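Local structure of 2-(acetamidomethylene)succinate hydrolase (Mesorhizobium loti, 3KXP) at residues N206-A209 and D210-R213; K194-E197 and A198-G202; Y220-D224 and G225-P229; P169-E172 and T173-D177. The protein catalyses the hydrolysis of (E)-2-(acetamidomethylene)succinate to succinic semialdehyde, acetate, ammonia and carbon dioxide, the final step of vitamin B6 degradation. All blocks are in the same frame, centred on the assembly; numbering follows the deposited sequence.

Contact 1: N206-A209 and D210-R213; sequences NIPA and DAIR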
loop_
_atom_site.group_PDB
_atom_site.type_symbol
_atom_site.label_atom_id
_atom_site.label_comp_id
_atom_site.label_asym_id
_atom_site.label_seq_id
_atom_site.Cartn_x
_atom_site.Cartn_y
_atom_site.Cartn_z
ATOM N N ASN A 206 20.141 -2.752 17.515
ATOM C CA ASN A 206 19.674 -3.535 16.369
ATOM C C ASN A 206 20.161 -3.037 15.012
ATOM O O ASN A 206 19.972 -3.714 14.001
ATOM C CB ASN A 206 18.147 -3.604 16.365
ATOM C CG ASN A 206 17.598 -4.174 17.649
ATOM O OD1 ASN A 206 18.038 -5.229 18.099
ATOM N ND2 ASN A 206 16.632 -3.480 18.252
ATOM N N ILE A 207 20.790 -1.865 14.982
ATOM C CA ILE A 207 21.282 -1.322 13.724
ATOM C C ILE A 207 22.593 -2.001 13.324
ATOM O O ILE A 207 23.524 -2.080 14.118
ATOM C CB ILE A 207 21.497 0.209 13.824
ATOM C CG1 ILE A 207 20.192 0.883 14.260
ATOM C CG2 ILE A 207 21.968 0.766 12.483
ATOM C CD1 ILE A 207 20.148 2.394 14.038
ATOM N N PRO A 208 22.671 -2.506 12.085
ATOM C CA PRO A 208 23.837 -3.192 11.511
ATOM C C PRO A 208 25.128 -2.364 11.536
ATOM O O PRO A 208 25.098 -1.157 11.294
ATOM C CB PRO A 208 23.393 -3.484 10.077
ATOM C CG PRO A 208 21.910 -3.598 10.195
ATOM C CD PRO A 208 21.576 -2.450 11.102
ATOM N N ALA A 209 26.256 -3.023 11.807
ATOM C CA ALA A 209 27.566 -2.359 11.861
ATOM C C ALA A 209 27.784 -1.377 10.707
ATOM O O ALA A 209 28.253 -0.257 10.912
ATOM C CB ALA A 209 28.682 -3.402 11.872
ATOM N N ASP A 210 27.445 -1.796 9.492
ATOM C CA ASP A 210 27.603 -0.933 8.326
ATOM C C ASP A 210 26.859 0.393 8.484
ATOM O O ASP A 210 27.380 1.455 8.132
ATOM C CB ASP A 210 27.102 -1.644 7.066
ATOM C CG ASP A 210 28.030 -2.756 6.621
ATOM O OD1 ASP A 210 29.206 -2.460 6.313
ATOM O OD2 ASP A 210 27.585 -3.927 6.582
ATOM N N ALA A 211 25.636 0.325 9.001
ATOM C CA ALA A 211 24.829 1.517 9.200
ATOM C C ALA A 211 25.411 2.340 10.343
ATOM O O ALA A 211 25.381 3.569 10.310
ATOM C CB ALA A 211 23.370 1.128 9.500
ATOM N N ILE A 212 25.936 1.662 11.358
ATOM C CA ILE A 212 26.535 2.370 12.476
ATOM C C ILE A 212 27.717 3.181 11.940
ATOM O O ILE A 212 27.842 4.376 12.223
ATOM C CB ILE A 212 27.023 1.395 13.584
ATOM C CG1 ILE A 212 25.821 0.781 14.308
ATOM C CG2 ILE A 212 27.915 2.136 14.591
ATOM C CD1 ILE A 212 25.006 1.774 15.102
ATOM N N ARG A 213 28.565 2.531 11.150
ATOM C CA ARG A 213 29.729 3.192 10.568
ATOM C C ARG A 213 29.324 4.393 9.705
ATOM O O ARG A 213 29.977 5.438 9.750
ATOM C CB ARG A 213 30.549 2.181 9.753
ATOM C CG ARG A 213 31.551 2.771 8.771
ATOM C CD ARG A 213 32.659 3.610 9.418
ATOM N NE ARG A 213 33.580 2.865 10.280
ATOM C CZ ARG A 213 34.849 3.222 10.502
ATOM N NH1 ARG A 213 35.350 4.302 9.914
ATOM N NH2 ARG A 213 35.611 2.522 11.338
#
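Pro208 O is gripped by two backbone N-H groups of the helix that starts just after it. Ile212 N donates to Pro208 O at 2.9 Å, in the carbonyl plane, with 157° at the hydrogen. Ala211 N is nearer to Pro208 O, at 2.8 Å, but its N-H points well off line (121°), and the bond is weak. The regular i to i+4 pattern then continues with Arg213 N to Ala209 O, a straight bond of 2.8 Å. Ile207, the residue before the N-cap, folds its side chain back onto the first turn. Ile207 CG2 is anti to the backbone N and presses on Ala211 CB at 3.3 Å, tighter than normal carbon contact. Ile212 reaches back from the helix, and its CD1 stops 4.0 Å from Ile207 CB. The two isoleucines cross obliquely. Ile212 also touches Glu197 and Leu200 of helix 193-203, so it sits between that helix and the incoming loop. With an alanine in its place, loss of CD1 would probably open a gap between the loop and helix 193-203 and leave Ile207 held mainly by Ala211. The bent chain of Arg213 turns away from the turn, to salt bridges with Glu197 and Glu217. Upstream, Asn206 ND2 bonds to Asp293, next to the probable catalytic His294; the side chains of Ile207 and His294 are about 8 Å apart. Pro208 at the N-cap, with Ile207 before it packed against Ile212, four residues after Pro208, is the arrangement of a hydrophobic staple at a helix N-terminus.

Contact 2: K194-E197 and A198-G202; sequences KAVE and AYLAG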
loop_
_atom_site.group_PDB
_atom_site.type_symbol
_atom_site.label_atom_id
_atom_site.label_comp_id
_atom_site.label_asym_id
_atom_site.label_seq_id
_atom_site.Cartn_x
_atom_site.Cartn_y
_atom_site.Cartn_z
ATOM N N LYS A 194 36.265 5.415 16.656
ATOM C CA LYS A 194 35.989 4.141 17.310
ATOM C C LYS A 194 35.054 4.362 18.501
ATOM O O LYS A 194 34.121 3.585 18.728
ATOM C CB LYS A 194 37.288 3.473 17.777
ATOM C CG LYS A 194 37.049 2.176 18.531
ATOM C CD LYS A 194 38.319 1.370 18.754
ATOM C CE LYS A 194 37.972 -0.006 19.327
ATOM N NZ LYS A 194 39.161 -0.902 19.470
ATOM N N ALA A 195 35.295 5.433 19.248
ATOM C CA ALA A 195 34.463 5.743 20.403
ATOM C C ALA A 195 33.045 6.116 19.961
ATOM O O ALA A 195 32.083 5.866 20.677
ATOM C CB ALA A 195 35.086 6.886 21.215
ATOM N N VAL A 196 32.924 6.713 18.780
ATOM C CA VAL A 196 31.623 7.113 18.248
ATOM C C VAL A 196 30.802 5.875 17.896
ATOM O O VAL A 196 29.607 5.816 18.179
ATOM C CB VAL A 196 31.775 7.992 16.976
ATOM C CG1 VAL A 196 30.403 8.280 16.355
ATOM C CG2 VAL A 196 32.455 9.297 17.331
ATOM N N GLU A 197 31.446 4.893 17.273
ATOM C CA GLU A 197 30.764 3.661 16.896
ATOM C C GLU A 197 30.349 2.865 18.128
ATOM O O GLU A 197 29.249 2.312 18.171
ATOM C CB GLU A 197 31.664 2.816 16.011
ATOM C CG GLU A 197 31.979 3.471 14.695
ATOM C CD GLU A 197 32.999 2.693 13.911
ATOM O OE1 GLU A 197 34.137 2.537 14.406
ATOM O OE2 GLU A 197 32.665 2.230 12.803
ATOM N N ALA A 198 31.229 2.803 19.125
ATOM C CA ALA A 198 30.911 2.092 20.359
ATOM C C ALA A 198 29.656 2.729 20.936
ATOM O O ALA A 198 28.704 2.039 21.297
ATOM C CB ALA A 198 32.051 2.210 21.350
ATOM N N TYR A 199 29.656 4.055 21.014
ATOM C CA TYR A 199 28.510 4.780 21.534
ATOM C C TYR A 199 27.243 4.470 20.733
ATOM O O TYR A 199 26.201 4.148 21.301
ATOM C CB TYR A 199 28.758 6.288 21.494
ATOM C CG TYR A 199 27.476 7.073 21.640
ATOM C CD1 TYR A 199 26.747 7.042 22.831
ATOM C CD2 TYR A 199 26.944 7.777 20.559
ATOM C CE1 TYR A 199 25.514 7.691 22.940
ATOM C CE2 TYR A 199 25.716 8.424 20.656
ATOM C CZ TYR A 199 25.006 8.377 21.842
ATOM O OH TYR A 199 23.781 8.996 21.921
ATOM N N LEU A 200 27.339 4.577 19.411
ATOM C CA LEU A 200 26.193 4.326 18.553
ATOM C C LEU A 200 25.704 2.885 18.637
ATOM O O LEU A 200 24.524 2.651 18.856
ATOM C CB LEU A 200 26.526 4.718 17.103
ATOM C CG LEU A 200 26.742 6.227 16.869
ATOM C CD1 LEU A 200 27.327 6.464 15.485
ATOM C CD2 LEU A 200 25.422 6.983 17.035
ATOM N N ALA A 201 26.601 1.921 18.478
ATOM C CA ALA A 201 26.214 0.512 18.558
ATOM C C ALA A 201 25.435 0.250 19.850
ATOM O O ALA A 201 24.490 -0.540 19.864
ATOM C CB ALA A 201 27.452 -0.381 18.506
ATOM N N GLY A 202 25.837 0.924 20.927
ATOM C CA GLY A 202 25.178 0.754 22.208
ATOM C C GLY A 202 23.820 1.430 22.294
ATOM O O GLY A 202 22.914 0.926 22.963
#
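Residues Lys194 to Ala201 form regular alpha-helix, with four successive i to i+4 bonds running from Ala198 N to Lys194 O through Ala201 N to Glu197 O. Ala201 N to Glu197 O is the shortest of the four, at 2.7 Å, and nearly straight (169°). Tyr199 N approaches Ala195 O more obliquely, tilted 34° from the carbonyl plane. On the buried side, Val196 and Leu200, one turn apart, run alongside each other in the same direction. Val196 CG1 is anti to the backbone N (chi1 174°), and this branch meets Leu200 CD1 at 3.7 Å. Leu200 also leans over the backbone, with its CG 3.2 Å from Val196 O. That oxygen, bonded to Leu200 N, is therefore shielded by the leucine side chain. Tyr199 rests its CB 3.4 Å from Ala195 O, and the ring extends beyond the turn. Val196 O lies at the ring edge, 4.1 Å from Tyr199 CD2. Glu197 extends beyond CG towards helix 209-218, and its charge is taken up by Arg213 of that helix. Around helix 193-203, Val196, Glu197 and Leu200 pack on helix 209-218 through Ile212, Arg215 and Ala216. Tyr199 meets the ring of Phe190 in the preceding loop, and Val196 and Leu200 reach Tyr220 of strand 220-223.

Contact 3: Y220-D224 and G225-P229; sequences YQPVD and GGLRP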
loop_
_atom_site.group_PDB
_atom_site.type_symbol
_atom_site.label_atom_id
_atom_site.label_comp_id
_atom_site.label_asym_id
_atom_site.label_seq_id
_atom_site.Cartn_x
_atom_site.Cartn_y
_atom_site.Cartn_z
ATOM N N TYR A 220 29.341 13.212 12.743
ATOM C CA TYR A 220 30.266 13.715 13.750
ATOM C C TYR A 220 31.515 14.271 13.069
ATOM O O TYR A 220 32.102 13.621 12.199
ATOM C CB TYR A 220 30.607 12.586 14.740
ATOM C CG TYR A 220 29.364 11.936 15.316
ATOM C CD1 TYR A 220 28.564 11.102 14.528
ATOM C CD2 TYR A 220 28.903 12.270 16.586
ATOM C CE1 TYR A 220 27.332 10.641 14.978
ATOM C CE2 TYR A 220 27.665 11.811 17.047
ATOM C CZ TYR A 220 26.881 11.006 16.234
ATOM O OH TYR A 220 25.610 10.633 16.632
ATOM N N GLN A 221 31.908 15.484 13.449
ATOM C CA GLN A 221 33.078 16.107 12.843
ATOM C C GLN A 221 34.194 16.426 13.820
ATOM O O GLN A 221 33.955 16.696 14.996
ATOM C CB GLN A 221 32.674 17.373 12.068
ATOM C CG GLN A 221 31.833 18.393 12.845
ATOM C CD GLN A 221 32.647 19.382 13.674
ATOM O OE1 GLN A 221 33.566 20.041 13.169
ATOM N NE2 GLN A 221 32.295 19.506 14.953
ATOM N N PRO A 222 35.441 16.396 13.332
ATOM C CA PRO A 222 36.623 16.677 14.145
ATOM C C PRO A 222 36.616 18.088 14.709
ATOM O O PRO A 222 36.532 19.072 13.977
ATOM C CB PRO A 222 37.770 16.434 13.173
ATOM C CG PRO A 222 37.177 16.843 11.866
ATOM C CD PRO A 222 35.815 16.200 11.920
ATOM N N VAL A 223 36.693 18.170 16.027
ATOM C CA VAL A 223 36.699 19.439 16.711
ATOM C C VAL A 223 37.941 19.445 17.604
ATOM O O VAL A 223 38.757 18.517 17.567
ATOM C CB VAL A 223 35.395 19.599 17.546
ATOM C CG1 VAL A 223 35.618 19.163 18.988
ATOM C CG2 VAL A 223 34.887 21.021 17.451
ATOM N N ASP A 224 38.090 20.488 18.403
ATOM C CA ASP A 224 39.235 20.589 19.293
ATOM C C ASP A 224 39.245 19.439 20.311
ATOM O O ASP A 224 38.373 19.361 21.168
ATOM C CB ASP A 224 39.173 21.942 20.006
ATOM C CG ASP A 224 40.522 22.415 20.488
ATOM O OD1 ASP A 224 40.665 23.642 20.683
ATOM O OD2 ASP A 224 41.429 21.572 20.683
ATOM N N GLY A 225 40.219 18.537 20.200
ATOM C CA GLY A 225 40.313 17.428 21.138
ATOM C C GLY A 225 39.650 16.111 20.752
ATOM O O GLY A 225 39.831 15.095 21.433
ATOM N N GLY A 226 38.880 16.116 19.666
ATOM C CA GLY A 226 38.212 14.898 19.235
ATOM C C GLY A 226 37.042 15.143 18.297
ATOM O O GLY A 226 37.051 16.105 17.532
ATOM N N LEU A 227 36.033 14.277 18.353
ATOM C CA LEU A 227 34.859 14.411 17.490
ATOM C C LEU A 227 33.620 14.836 18.263
ATOM O O LEU A 227 33.466 14.513 19.443
ATOM C CB LEU A 227 34.544 13.086 16.783
ATOM C CG LEU A 227 35.531 12.448 15.803
ATOM C CD1 LEU A 227 35.775 13.386 14.636
ATOM C CD2 LEU A 227 36.825 12.120 16.518
ATOM N N ARG A 228 32.741 15.567 17.589
ATOM C CA ARG A 228 31.489 16.013 18.185
ATOM C C ARG A 228 30.381 15.934 17.142
ATOM O O ARG A 228 30.646 15.938 15.940
ATOM C CB ARG A 228 31.611 17.447 18.708
ATOM C CG ARG A 228 31.644 17.556 20.233
ATOM C CD ARG A 228 31.635 19.014 20.698
ATOM N NE ARG A 228 31.144 19.146 22.071
ATOM C CZ ARG A 228 31.831 18.804 23.156
ATOM N NH1 ARG A 228 33.056 18.316 23.042
ATOM N NH2 ARG A 228 31.281 18.925 24.356
ATOM N N PRO A 229 29.120 15.847 17.592
ATOM C CA PRO A 229 27.956 15.772 16.698
ATOM C C PRO A 229 27.805 17.044 15.858
ATOM O O PRO A 229 28.076 18.140 16.332
ATOM C CB PRO A 229 26.778 15.634 17.667
ATOM C CG PRO A 229 27.391 15.061 18.905
ATOM C CD PRO A 229 28.708 15.748 19.004
#
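Tyr220 and Pro229 pack together on one face of a two-stranded antiparallel beta hairpin, with Tyr220 CE2 3.8 Å from Pro229 CG. The same face carries Pro222 and Leu227. Leu227 turns its CD1 across the other strand, 3.3 Å from Pro222 N and 3.9 Å from Pro222 CD. Tyr220 CG is anti to the carbonyl carbon (chi1 -53°), which brings the ring beside Pro229, with Tyr220 CD2 3.6 Å from Pro229 CA. Tyr220 also touches Val196 and Leu200 of helix 193-203. A serine in place of Tyr220 would probably leave Pro229 without its apolar partner and open a gap towards that helix. On the other face, Val223 and Arg228 both touch Leu189 of a loop. Between the strands, Gln221 and Arg228 exchange two backbone bonds, and the backbone of Leu227 is also hydrogen-bonded to that of Phe190. A type II turn from Val223 to Gly226 closes the hairpin. At Gly225 any CB would collide with Asp224 O, so the turn calls for glycine. Val223 N points almost straight at Gly226 O at 2.6 Å. The return bond is longer: Gly226 N reaches Val223 O at 3.2 Å from above the carbonyl plane, 54° out of it.

Contact 4: P169-E172 and T173-D177; sequences PYIE and TEALD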
loop_
_atom_site.group_PDB
_atom_site.type_symbol
_atom_site.label_atom_id
_atom_site.label_comp_id
_atom_site.label_asym_id
_atom_site.label_seq_id
_atom_site.Cartn_x
_atom_site.Cartn_y
_atom_site.Cartn_z
ATOM N N PRO A 169 0.202 9.290 14.191
ATOM C CA PRO A 169 -0.369 10.080 15.281
ATOM C C PRO A 169 -0.588 9.081 16.413
ATOM O O PRO A 169 -0.282 7.895 16.255
ATOM C CB PRO A 169 -1.703 10.570 14.708
ATOM C CG PRO A 169 -1.569 10.387 13.204
ATOM C CD PRO A 169 -0.772 9.121 13.099
ATOM N N TYR A 170 -1.100 9.551 17.545
ATOM C CA TYR A 170 -1.403 8.685 18.682
ATOM C C TYR A 170 -0.234 8.049 19.436
ATOM O O TYR A 170 -0.448 7.163 20.262
ATOM C CB TYR A 170 -2.355 7.570 18.246
ATOM C CG TYR A 170 -3.574 8.048 17.501
ATOM C CD1 TYR A 170 -3.744 7.761 16.143
ATOM C CD2 TYR A 170 -4.561 8.799 18.149
ATOM C CE1 TYR A 170 -4.873 8.213 15.448
ATOM C CE2 TYR A 170 -5.693 9.255 17.464
ATOM C CZ TYR A 170 -5.841 8.962 16.116
ATOM O OH TYR A 170 -6.945 9.435 15.440
ATOM N N ILE A 171 0.995 8.472 19.163
ATOM C CA ILE A 171 2.141 7.915 19.877
ATOM C C ILE A 171 1.959 8.228 21.364
ATOM O O ILE A 171 1.637 9.359 21.724
ATOM C CB ILE A 171 3.450 8.537 19.370
ATOM C CG1 ILE A 171 3.636 8.184 17.890
ATOM C CG2 ILE A 171 4.622 8.052 20.208
ATOM C CD1 ILE A 171 4.864 8.796 17.257
ATOM N N GLU A 172 2.152 7.236 22.230
ATOM C CA GLU A 172 1.967 7.466 23.663
ATOM C C GLU A 172 3.049 8.317 24.312
ATOM O O GLU A 172 4.215 8.290 23.915
ATOM C CB GLU A 172 1.825 6.139 24.419
ATOM C CG GLU A 172 2.814 5.077 24.011
ATOM C CD GLU A 172 2.297 4.168 22.901
ATOM O OE1 GLU A 172 3.147 3.592 22.194
ATOM O OE2 GLU A 172 1.061 4.010 22.746
ATOM N N THR A 173 2.636 9.078 25.319
ATOM C CA THR A 173 3.524 9.968 26.056
ATOM C C THR A 173 4.836 9.320 26.503
ATOM O O THR A 173 5.910 9.910 26.363
ATOM C CB THR A 173 2.805 10.531 27.297
ATOM O OG1 THR A 173 1.636 11.245 26.882
ATOM C CG2 THR A 173 3.716 11.477 28.066
ATOM N N GLU A 174 4.745 8.105 27.036
ATOM C CA GLU A 174 5.919 7.386 27.518
ATOM C C GLU A 174 6.978 7.189 26.436
ATOM O O GLU A 174 8.175 7.313 26.703
ATOM C CB GLU A 174 5.507 6.021 28.081
ATOM C CG GLU A 174 4.513 6.074 29.243
ATOM C CD GLU A 174 3.173 6.697 28.860
ATOM O OE1 GLU A 174 2.706 6.471 27.718
ATOM O OE2 GLU A 174 2.579 7.401 29.710
ATOM N N ALA A 175 6.534 6.880 25.220
ATOM C CA ALA A 175 7.443 6.655 24.101
ATOM C C ALA A 175 8.174 7.945 23.726
ATOM O O ALA A 175 9.366 7.926 23.404
ATOM C CB ALA A 175 6.667 6.107 22.900
ATOM N N LEU A 176 7.459 9.063 23.770
ATOM C CA LEU A 176 8.060 10.353 23.473
ATOM C C LEU A 176 8.936 10.797 24.647
ATOM O O LEU A 176 9.920 11.508 24.447
ATOM C CB LEU A 176 6.978 11.395 23.170
ATOM C CG LEU A 176 6.358 11.188 21.779
ATOM C CD1 LEU A 176 5.078 11.999 21.607
ATOM C CD2 LEU A 176 7.399 11.553 20.727
ATOM N N ASP A 177 8.586 10.376 25.865
ATOM C CA ASP A 177 9.397 10.722 27.034
ATOM C C ASP A 177 10.767 10.089 26.830
ATOM O O ASP A 177 11.795 10.707 27.090
ATOM C CB ASP A 177 8.798 10.164 28.337
ATOM C CG ASP A 177 7.525 10.879 28.760
ATOM O OD1 ASP A 177 7.324 12.026 28.327
ATOM O OD2 ASP A 177 6.728 10.305 29.536
#
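Glu172 starts its side chain against Glu174: its CB is 3.4 Å from Glu174 OE1. CG stands between the backbone N and the carbonyl carbon (chi1 44°), which turns it over the first helical turn, and it comes to 4.1 Å from Ala175 CB. The chain then bends at chi2 and carries the carboxylate away from the helix. At the tip, OE2 makes a weak hydrogen bond with Ser270 OG, outside the turn. The two carboxylates do not meet: Glu172 OE2 and Glu174 OE1 are 5.8 Å apart. Glu172 is also the N-cap of helix 173-182, but it is its carbonyl that receives the helix N-H groups. Ala175 N reaches Glu172 O at 3.0 Å with a bent N-H (126°), and Leu176 N reaches it at 3.3 Å. Both bonds are weak. Ile171, just before the cap, completes a hydrophobic staple with Leu176, four residues beyond the cap. Ile171 CG2 is the branch that touches, 3.9 Å from both Leu176 CG and Ala175 CB, and the isoleucine and leucine side chains cross at about a right angle. Ile171 also packs on Leu268. This loop follows strand 159-165, at the place where alpha/beta hydrolases commonly insert their lid. The Ile171 side chain lies about 7 Å from those of Ser142, the probable nucleophile, and Asp166, a probable active-site residue. Further along the helix, Asp177 forms a salt bridge with Arg244, whose side chain also touches Leu176.

In the fold
Along the chain the order is contact 4, contact 2, contact 1, contact 3. All lie between strands 159-165 and 258-263 of the main sheet. Contacts 1 and 2 are neighbours, with centres about 10 Å apart, and are joined by a salt bridge between helices 193-203 and 209-218. Contact 3 follows helix 209-218 and packs Tyr220 against contact 2, about 14 Å away between centres. Contact 4 stands apart, its centre 26 to 32 Å from the others. Contacts 1 and 4 both start helices near probable catalytic residues. None of the four touches the other subunit. Contacts 1, 2 and 3 are thus parts of one joined region, consistent with a cap over the active site.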